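Long-range contacts in heme oxygenase (mycobilin-producing) (Mycobacterium tuberculosis, PDB 6DS8), which degrades heme oxidatively, opening the porphyrin ring to mycobilin and releasing the iron when a suitable electron donor is present: residues A[3-8]-A[49-54]; A[33-38]-A[54-59]. The protein carries 1 engineered substitution. All coordinates share one frame; numbering follows the deposited sequence.

Contact 1. Residues A[3-8]-A[49-54]; sequences VKINAI and RYFVVT. With MNH (manganese protoporphyrin IX), chain D.
Thr54 grips the carbonyl of Lys4 twice. Its backbone N reaches Lys4 O at 3.1 Å from well above the carbonyl plane. Its OG1 donates to the same Lys4 O at 2.9 Å, in the carbonyl plane and on a lone pair. With chi1 at 76°, OG1 stands between the backbone N and the carbonyl carbon, and CG2 is left to touch the manganese protoporphyrin IX at its methyl CMC and vinyl CBB. Trp56 NE1 donates to OG1, which leaves the hydroxyl proton for Lys4 O.

This is an antiparallel ladder. Lys4-Thr54, Asn6-Val52 and Ile8-Tyr50 are its hydrogen-bonded pairs; Val52 N to Asn6 O is 2.9 Å and nearly straight at 175°. The side chains of these pairs share the porphyrin face. Val52 splits its branches there: CG1 lies 4.1 Å from porphyrin C1C, and CG2 meets Ile8 CD1. Ile8 CG1 rests on Tyr50 CB at 3.6 Å.

The non-hydrogen-bonded pairs, Ile5-Val53 and Ala7-Phe51, face the other way. Ile5 CG2 lies obliquely against the Phe51 ring, 3.6 Å from Phe51 CG. Ala7 CB sits under the rim of the Arg49 guanidinium, 3.3 Å from Arg49 NH1. Arg49 NE also forms a salt bridge with Glu47. The second subunit covers this side: its Phe91 meets the Phe51 ring, and its Phe51 packs on Ile5.

These are the two central strands of the ferredoxin-like sheet of the dimeric alpha-beta barrel family. Strand 85-98 flanks 2-9 and strand 35-45 flanks 50-56. Helix 15-23 packs on the porphyrin face, with Leu18 on Ile8 and Tyr50 and the heme-binding Phe22 on Val52.

Contact 2. Residues A[33-38]-A[54-59]; sequences PGFLGF and THWESD. With MNH (manganese protoporphyrin IX), chain D.
Gly37 O takes two N-H groups from His55. The backbone N donates at 2.9 Å, almost in line with the carbonyl. His55 ND1 adds a weak bond to Gly37 O at 3.5 Å, with the oxygen at the edge of the imidazole. A beta bulge lies here, in the hairpin of strands 35-45 and 50-56. Leu36 and Gly37 together stand opposite His55, between the pairs Phe35-Trp56 and Phe38-Thr54. Gly37 adopts a positive phi (125°) in this bulge. Leu36 N bonds to His55 O. At the open end Glu57 N closes on Gly34 O at 2.7 Å.

On the porphyrin side, Phe35 presents its edge to the six-membered ring of Trp56, a T-shaped pair with planes at 69°. Phe35 CB also touches Trp56 CZ3 at 3.7 Å. Phe38 CB meets Thr54 CG2 at 3.6 Å, while the Phe38 ring reaches the manganese protoporphyrin IX and has methyl CMC over its centre. Gly37 and Phe38 also pair with a strand of the second subunit. Trp56 meets Trp65, a predicted transition-state stabiliser. On the other face of the hairpin, Leu36 CB lies 3.8 Å from His55 CB.

How the contacts relate
From the N terminus, strand 2-9 opens the loop that contact 1 closes at 49-54, with helix 15-23 and strand 35-45 inside it. Contact 2 starts within that loop, at 33-38, and closes the shorter hairpin loop at 54-59, past the end of contact 1's loop. The two loops therefore cross. Strand 50-56 pairs with 2-9 on one edge and with 35-45 on the other, and Thr54 belongs to both contacts. The contacts also touch directly. Lys4 NZ makes a salt bridge to Asp59 OD1 at 2.9 Å, joining the first strand to the start of helix 59-67, and another to Glu90 of strand 85-98. Val52 CG1 packs on Phe38 CD2. Both contacts border the porphyrin and the second subunit.

Contact 1. Residues A[3-8]-A[49-54]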
loop_
_atom_site.group_PDB
_atom_site.type_symbol
_atom_site.label_atom_id
_atom_site.label_comp_id
_atom_site.label_asym_id
_atom_site.label_seq_id
_atom_site.Cartn_x
_atom_site.Cartn_y
_atom_site.Cartn_z
ATOM N N VAL A 3 1.175 -6.721 5.486
ATOM C CA VAL A 3 1.797 -5.594 4.822
ATOM C C VAL A 3 2.340 -4.669 5.896
ATOM O O VAL A 3 1.658 -4.416 6.899
ATOM C CB VAL A 3 0.798 -4.872 3.909
ATOM C CG1 VAL A 3 1.274 -3.463 3.637
ATOM C CG2 VAL A 3 0.573 -5.698 2.637
ATOM N N LYS A 4 3.601 -4.254 5.726
ATOM C CA LYS A 4 4.268 -3.245 6.553
ATOM C C LYS A 4 4.686 -2.087 5.639
ATOM O O LYS A 4 5.607 -2.225 4.823
ATOM C CB LYS A 4 5.497 -3.822 7.280
ATOM C CG LYS A 4 5.380 -5.226 7.891
ATOM C CD LYS A 4 4.841 -5.165 9.303
ATOM C CE LYS A 4 4.456 -6.554 9.857
ATOM N NZ LYS A 4 3.512 -6.409 11.004
ATOM N N ILE A 5 4.010 -0.955 5.762
ATOM C CA ILE A 5 4.358 0.263 5.036
ATOM C C ILE A 5 5.185 1.139 5.958
ATOM O O ILE A 5 4.707 1.537 7.024
ATOM C CB ILE A 5 3.099 1.020 4.575
ATOM C CG1 ILE A 5 2.153 0.071 3.824
ATOM C CG2 ILE A 5 3.483 2.246 3.749
ATOM C CD1 ILE A 5 0.866 0.735 3.361
ATOM N N ASN A 6 6.406 1.481 5.567
ATOM C CA ASN A 6 7.099 2.549 6.271
ATOM C C ASN A 6 6.793 3.885 5.589
ATOM O O ASN A 6 7.172 4.106 4.427
ATOM C CB ASN A 6 8.608 2.290 6.370
ATOM C CG ASN A 6 9.206 2.906 7.658
ATOM O OD1 ASN A 6 8.537 2.901 8.708
ATOM N ND2 ASN A 6 10.434 3.482 7.573
ATOM N N ALA A 7 6.115 4.765 6.313
ATOM C CA ALA A 7 5.712 6.104 5.827
ATOM C C ALA A 7 6.789 7.117 6.213
ATOM O O ALA A 7 6.872 7.498 7.364
ATOM C CB ALA A 7 4.342 6.470 6.320
ATOM N N ILE A 8 7.591 7.505 5.229
ATOM C CA ILE A 8 8.762 8.367 5.502
ATOM C C ILE A 8 8.564 9.801 5.026
ATOM O O ILE A 8 8.164 10.039 3.909
ATOM C CB ILE A 8 10.063 7.723 5.005
ATOM C CG1 ILE A 8 10.108 7.620 3.486
ATOM C CG2 ILE A 8 10.238 6.372 5.646
ATOM C CD1 ILE A 8 11.299 6.856 2.972
ATOM N N ARG A 49 4.099 11.826 2.356
ATOM C CA ARG A 49 5.182 10.892 2.644
ATOM C C ARG A 49 5.393 9.922 1.496
ATOM O O ARG A 49 4.484 9.672 0.690
ATOM C CB ARG A 49 4.916 10.101 3.931
ATOM C CG ARG A 49 5.021 10.947 5.178
ATOM C CD ARG A 49 4.402 10.249 6.347
ATOM N NE ARG A 49 2.989 10.042 6.131
ATOM C CZ ARG A 49 2.209 9.343 6.942
ATOM N NH1 ARG A 49 2.723 8.782 8.052
ATOM N NH2 ARG A 49 0.916 9.199 6.619
ATOM N N TYR A 50 6.627 9.415 1.403
ATOM C CA TYR A 50 6.886 8.213 0.634
ATOM C C TYR A 50 6.368 7.012 1.417
ATOM O O TYR A 50 6.552 6.923 2.631
ATOM C CB TYR A 50 8.388 8.067 0.361
ATOM C CG TYR A 50 8.857 8.895 -0.809
ATOM C CD1 TYR A 50 8.979 10.277 -0.693
ATOM C CD2 TYR A 50 9.159 8.304 -2.040
ATOM C CE1 TYR A 50 9.395 11.058 -1.759
ATOM C CE2 TYR A 50 9.583 9.068 -3.108
ATOM C CZ TYR A 50 9.701 10.460 -2.948
ATOM O OH TYR A 50 10.115 11.258 -3.973
ATOM N N PHE A 51 5.696 6.102 0.728
ATOM C CA PHE A 51 5.236 4.848 1.314
ATOM C C PHE A 51 6.161 3.740 0.814
ATOM O O PHE A 51 6.208 3.478 -0.393
ATOM C CB PHE A 51 3.793 4.554 0.899
ATOM C CG PHE A 51 2.717 5.203 1.769
ATOM C CD1 PHE A 51 2.969 6.361 2.491
ATOM C CD2 PHE A 51 1.421 4.636 1.839
ATOM C CE1 PHE A 51 1.952 6.950 3.275
ATOM C CE2 PHE A 51 0.416 5.219 2.618
ATOM C CZ PHE A 51 0.688 6.388 3.338
ATOM N N VAL A 52 6.909 3.108 1.719
ATOM C CA VAL A 52 7.681 1.905 1.392
ATOM C C VAL A 52 6.807 0.705 1.766
ATOM O O VAL A 52 6.650 0.364 2.953
ATOM C CB VAL A 52 9.030 1.880 2.112
ATOM C CG1 VAL A 52 9.838 0.647 1.690
ATOM C CG2 VAL A 52 9.804 3.182 1.847
ATOM N N VAL A 53 6.183 0.099 0.753
ATOM C CA VAL A 53 5.168 -0.933 0.939
ATOM C C VAL A 53 5.792 -2.307 0.765
ATOM O O VAL A 53 6.233 -2.657 -0.341
ATOM C CB VAL A 53 4.019 -0.742 -0.053
ATOM C CG1 VAL A 53 2.860 -1.649 0.311
ATOM C CG2 VAL A 53 3.611 0.720 -0.040
ATOM N N THR A 54 5.812 -3.095 1.851
ATOM C CA THR A 54 6.369 -4.444 1.842
ATOM C C THR A 54 5.291 -5.461 2.204
ATOM O O THR A 54 4.423 -5.194 3.055
ATOM C CB THR A 54 7.573 -4.576 2.796
ATOM O OG1 THR A 54 7.143 -4.638 4.172
ATOM C CG2 THR A 54 8.530 -3.390 2.588
HETATM MN MN MNH D . 13.806 1.622 5.580
HETATM C CHA MNH D . 15.707 4.125 6.312
HETATM C CHB MNH D . 12.744 1.592 8.762
HETATM C CHC MNH D . 11.966 -1.085 5.079
HETATM C CHD MNH D . 15.404 1.073 2.965
HETATM N NA MNH D . 14.248 2.670 7.357
HETATM C C1A MNH D . 14.931 3.869 7.429
HETATM C C2A MNH D . 14.730 4.509 8.722
HETATM C C3A MNH D . 13.998 3.707 9.523
HETATM C C4A MNH D . 13.647 2.619 8.614
HETATM C CMA MNH D . 13.503 3.876 10.954
HETATM C CAA MNH D . 15.416 5.838 9.046
HETATM C CBA MNH D . 14.500 7.030 8.726
HETATM C CGA MNH D . 14.798 8.406 9.357
HETATM O O1A MNH D . 15.958 8.728 9.718
HETATM O O2A MNH D . 13.776 9.142 9.494
HETATM N NB MNH D . 12.494 0.390 6.845
HETATM C C1B MNH D . 12.128 0.508 8.177
HETATM C C2B MNH D . 11.058 -0.362 8.617
HETATM C C3B MNH D . 10.746 -0.924 7.370
HETATM C C4B MNH D . 11.673 -0.601 6.335
HETATM C CMB MNH D . 10.478 -0.266 10.035
HETATM C CAB MNH D . 9.667 -1.930 7.026
HETATM C CBB MNH D . 8.522 -2.027 6.031
HETATM N NC MNH D . 13.799 0.002 4.181
HETATM C C1C MNH D . 12.838 -0.976 4.013
HETATM C C2C MNH D . 13.063 -1.730 2.801
HETATM C C3C MNH D . 14.083 -1.110 2.185
HETATM C C4C MNH D . 14.530 -0.006 3.024
HETATM C CMC MNH D . 12.134 -2.856 2.306
HETATM C CAC MNH D . 14.644 -1.436 0.820
HETATM C CBC MNH D . 15.619 -2.535 0.491
HETATM N ND MNH D . 15.440 2.518 4.662
HETATM C C1D MNH D . 15.930 2.268 3.396
HETATM C C2D MNH D . 16.872 3.288 2.932
HETATM C C3D MNH D . 16.990 4.096 4.013
HETATM C C4D MNH D . 16.089 3.665 5.052
HETATM C CMD MNH D . 17.566 3.359 1.592
HETATM C CAD MNH D . 17.718 5.436 4.067
HETATM C CBD MNH D . 16.715 6.578 3.884
HETATM C CGD MNH D . 17.230 8.003 3.944
HETATM O O1D MNH D . 18.389 8.306 3.622
HETATM O O2D MNH D . 16.434 8.890 4.361
#

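Contact 2. Residues A[33-38]-A[54-59]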
loop_
_atom_site.group_PDB
_atom_site.type_symbol
_atom_site.label_atom_id
_atom_site.label_comp_id
_atom_site.label_asym_id
_atom_site.label_seq_id
_atom_site.Cartn_x
_atom_site.Cartn_y
_atom_site.Cartn_z
ATOM N N PRO A 33 13.337 -15.178 3.155
ATOM C CA PRO A 33 12.216 -16.121 3.282
ATOM C C PRO A 33 10.917 -15.413 3.645
ATOM O O PRO A 33 10.878 -14.583 4.555
ATOM C CB PRO A 33 12.673 -17.055 4.406
ATOM C CG PRO A 33 14.134 -16.747 4.619
ATOM C CD PRO A 33 14.312 -15.328 4.246
ATOM N N GLY A 34 9.839 -15.770 2.952
ATOM C CA GLY A 34 8.529 -15.220 3.231
ATOM C C GLY A 34 8.310 -13.823 2.697
ATOM O O GLY A 34 7.186 -13.304 2.793
ATOM N N PHE A 35 9.329 -13.209 2.107
ATOM C CA PHE A 35 9.179 -11.889 1.528
ATOM C C PHE A 35 8.427 -12.012 0.217
ATOM O O PHE A 35 8.803 -12.806 -0.651
ATOM C CB PHE A 35 10.545 -11.255 1.297
ATOM C CG PHE A 35 10.510 -10.007 0.464
ATOM C CD1 PHE A 35 10.080 -8.802 1.009
ATOM C CD2 PHE A 35 10.956 -10.024 -0.861
ATOM C CE1 PHE A 35 10.066 -7.642 0.250
ATOM C CE2 PHE A 35 10.964 -8.865 -1.639
ATOM C CZ PHE A 35 10.521 -7.668 -1.079
ATOM N N LEU A 36 7.372 -11.218 0.065
ATOM C CA LEU A 36 6.546 -11.305 -1.128
ATOM C C LEU A 36 6.705 -10.112 -2.057
ATOM O O LEU A 36 6.019 -10.067 -3.071
ATOM C CB LEU A 36 5.066 -11.466 -0.753
ATOM C CG LEU A 36 4.743 -12.768 -0.003
ATOM C CD1 LEU A 36 3.286 -12.778 0.384
ATOM C CD2 LEU A 36 5.128 -14.007 -0.830
ATOM N N GLY A 37 7.597 -9.175 -1.771
ATOM C CA GLY A 37 7.805 -8.032 -2.644
ATOM C C GLY A 37 7.664 -6.711 -1.922
ATOM O O GLY A 37 7.169 -6.623 -0.795
ATOM N N PHE A 38 8.110 -5.652 -2.603
ATOM C CA PHE A 38 7.949 -4.323 -2.042
ATOM C C PHE A 38 7.995 -3.284 -3.142
ATOM O O PHE A 38 8.593 -3.504 -4.195
ATOM C CB PHE A 38 9.010 -4.038 -0.958
ATOM C CG PHE A 38 10.220 -3.277 -1.421
ATOM C CD1 PHE A 38 11.338 -3.947 -1.889
ATOM C CD2 PHE A 38 10.294 -1.892 -1.275
ATOM C CE1 PHE A 38 12.477 -3.253 -2.258
ATOM C CE2 PHE A 38 11.441 -1.188 -1.643
ATOM C CZ PHE A 38 12.524 -1.874 -2.133
ATOM N N THR A 54 5.812 -3.095 1.851
ATOM C CA THR A 54 6.369 -4.444 1.842
ATOM C C THR A 54 5.291 -5.461 2.204
ATOM O O THR A 54 4.423 -5.194 3.055
ATOM C CB THR A 54 7.573 -4.576 2.796
ATOM O OG1 THR A 54 7.143 -4.638 4.172
ATOM C CG2 THR A 54 8.530 -3.390 2.588
ATOM N N HIS A 55 5.337 -6.612 1.516
ATOM C CA HIS A 55 4.384 -7.707 1.667
ATOM C C HIS A 55 5.134 -8.921 2.183
ATOM O O HIS A 55 6.239 -9.223 1.712
ATOM C CB HIS A 55 3.693 -8.084 0.345
ATOM C CG HIS A 55 3.040 -6.933 -0.351
ATOM N ND1 HIS A 55 3.759 -5.889 -0.905
ATOM C CD2 HIS A 55 1.734 -6.664 -0.595
ATOM C CE1 HIS A 55 2.923 -5.024 -1.457
ATOM N NE2 HIS A 55 1.687 -5.473 -1.286
ATOM N N TRP A 56 4.556 -9.614 3.159
ATOM C CA TRP A 56 5.228 -10.780 3.728
ATOM C C TRP A 56 4.211 -11.883 3.957
ATOM O O TRP A 56 3.018 -11.628 4.197
ATOM C CB TRP A 56 5.961 -10.479 5.049
ATOM C CG TRP A 56 6.874 -9.341 4.937
ATOM C CD1 TRP A 56 6.520 -8.007 4.864
ATOM C CD2 TRP A 56 8.307 -9.379 4.877
ATOM N NE1 TRP A 56 7.641 -7.233 4.751
ATOM C CE2 TRP A 56 8.754 -8.031 4.764
ATOM C CE3 TRP A 56 9.257 -10.409 4.918
ATOM C CZ2 TRP A 56 10.113 -7.688 4.692
ATOM C CZ3 TRP A 56 10.619 -10.065 4.845
ATOM C CH2 TRP A 56 11.026 -8.714 4.723
ATOM N N GLU A 57 4.708 -13.119 3.858
ATOM C CA GLU A 57 3.876 -14.279 4.151
ATOM C C GLU A 57 3.370 -14.223 5.585
ATOM O O GLU A 57 2.227 -14.617 5.862
ATOM C CB GLU A 57 4.645 -15.571 3.857
ATOM C CG GLU A 57 3.773 -16.815 3.889
ATOM C CD GLU A 57 2.511 -16.728 2.987
ATOM O OE1 GLU A 57 2.648 -16.527 1.746
ATOM O OE2 GLU A 57 1.380 -16.857 3.535
ATOM N N SER A 58 4.185 -13.693 6.493
ATOM C CA SER A 58 3.829 -13.667 7.900
ATOM C C SER A 58 4.582 -12.537 8.585
ATOM O O SER A 58 5.647 -12.110 8.137
ATOM C CB SER A 58 4.159 -15.009 8.576
ATOM O OG SER A 58 5.567 -15.146 8.718
ATOM N N ASP A 59 4.052 -12.121 9.730
ATOM C CA ASP A 59 4.758 -11.148 10.554
ATOM C C ASP A 59 6.122 -11.689 11.001
ATOM O O ASP A 59 7.109 -10.942 11.045
ATOM C CB ASP A 59 3.869 -10.767 11.747
ATOM C CG ASP A 59 4.487 -9.713 12.633
ATOM O OD1 ASP A 59 4.929 -8.659 12.135
ATOM O OD2 ASP A 59 4.550 -9.949 13.852
HETATM MN MN MNH D . 13.806 1.622 5.580
HETATM C CHA MNH D . 15.707 4.125 6.312
HETATM C CHB MNH D . 12.744 1.592 8.762
HETATM C CHC MNH D . 11.966 -1.085 5.079
HETATM C CHD MNH D . 15.404 1.073 2.965
HETATM N NA MNH D . 14.248 2.670 7.357
HETATM C C1A MNH D . 14.931 3.869 7.429
HETATM C C2A MNH D . 14.730 4.509 8.722
HETATM C C3A MNH D . 13.998 3.707 9.523
HETATM C C4A MNH D . 13.647 2.619 8.614
HETATM C CMA MNH D . 13.503 3.876 10.954
HETATM C CAA MNH D . 15.416 5.838 9.046
HETATM C CBA MNH D . 14.500 7.030 8.726
HETATM C CGA MNH D . 14.798 8.406 9.357
HETATM O O1A MNH D . 15.958 8.728 9.718
HETATM O O2A MNH D . 13.776 9.142 9.494
HETATM N NB MNH D . 12.494 0.390 6.845
HETATM C C1B MNH D . 12.128 0.508 8.177
HETATM C C2B MNH D . 11.058 -0.362 8.617
HETATM C C3B MNH D . 10.746 -0.924 7.370
HETATM C C4B MNH D . 11.673 -0.601 6.335
HETATM C CMB MNH D . 10.478 -0.266 10.035
HETATM C CAB MNH D . 9.667 -1.930 7.026
HETATM C CBB MNH D . 8.522 -2.027 6.031
HETATM N NC MNH D . 13.799 0.002 4.181
HETATM C C1C MNH D . 12.838 -0.976 4.013
HETATM C C2C MNH D . 13.063 -1.730 2.801
HETATM C C3C MNH D . 14.083 -1.110 2.185
HETATM C C4C MNH D . 14.530 -0.006 3.024
HETATM C CMC MNH D . 12.134 -2.856 2.306
HETATM C CAC MNH D . 14.644 -1.436 0.820
HETATM C CBC MNH D . 15.619 -2.535 0.491
HETATM N ND MNH D . 15.440 2.518 4.662
HETATM C C1D MNH D . 15.930 2.268 3.396
HETATM C C2D MNH D . 16.872 3.288 2.932
HETATM C C3D MNH D . 16.990 4.096 4.013
HETATM C C4D MNH D . 16.089 3.665 5.052
HETATM C CMD MNH D . 17.566 3.359 1.592
HETATM C CAD MNH D . 17.718 5.436 4.067
HETATM C CBD MNH D . 16.715 6.578 3.884
HETATM C CGD MNH D . 17.230 8.003 3.944
HETATM O O1D MNH D . 18.389 8.306 3.622
HETATM O O2D MNH D . 16.434 8.890 4.361
#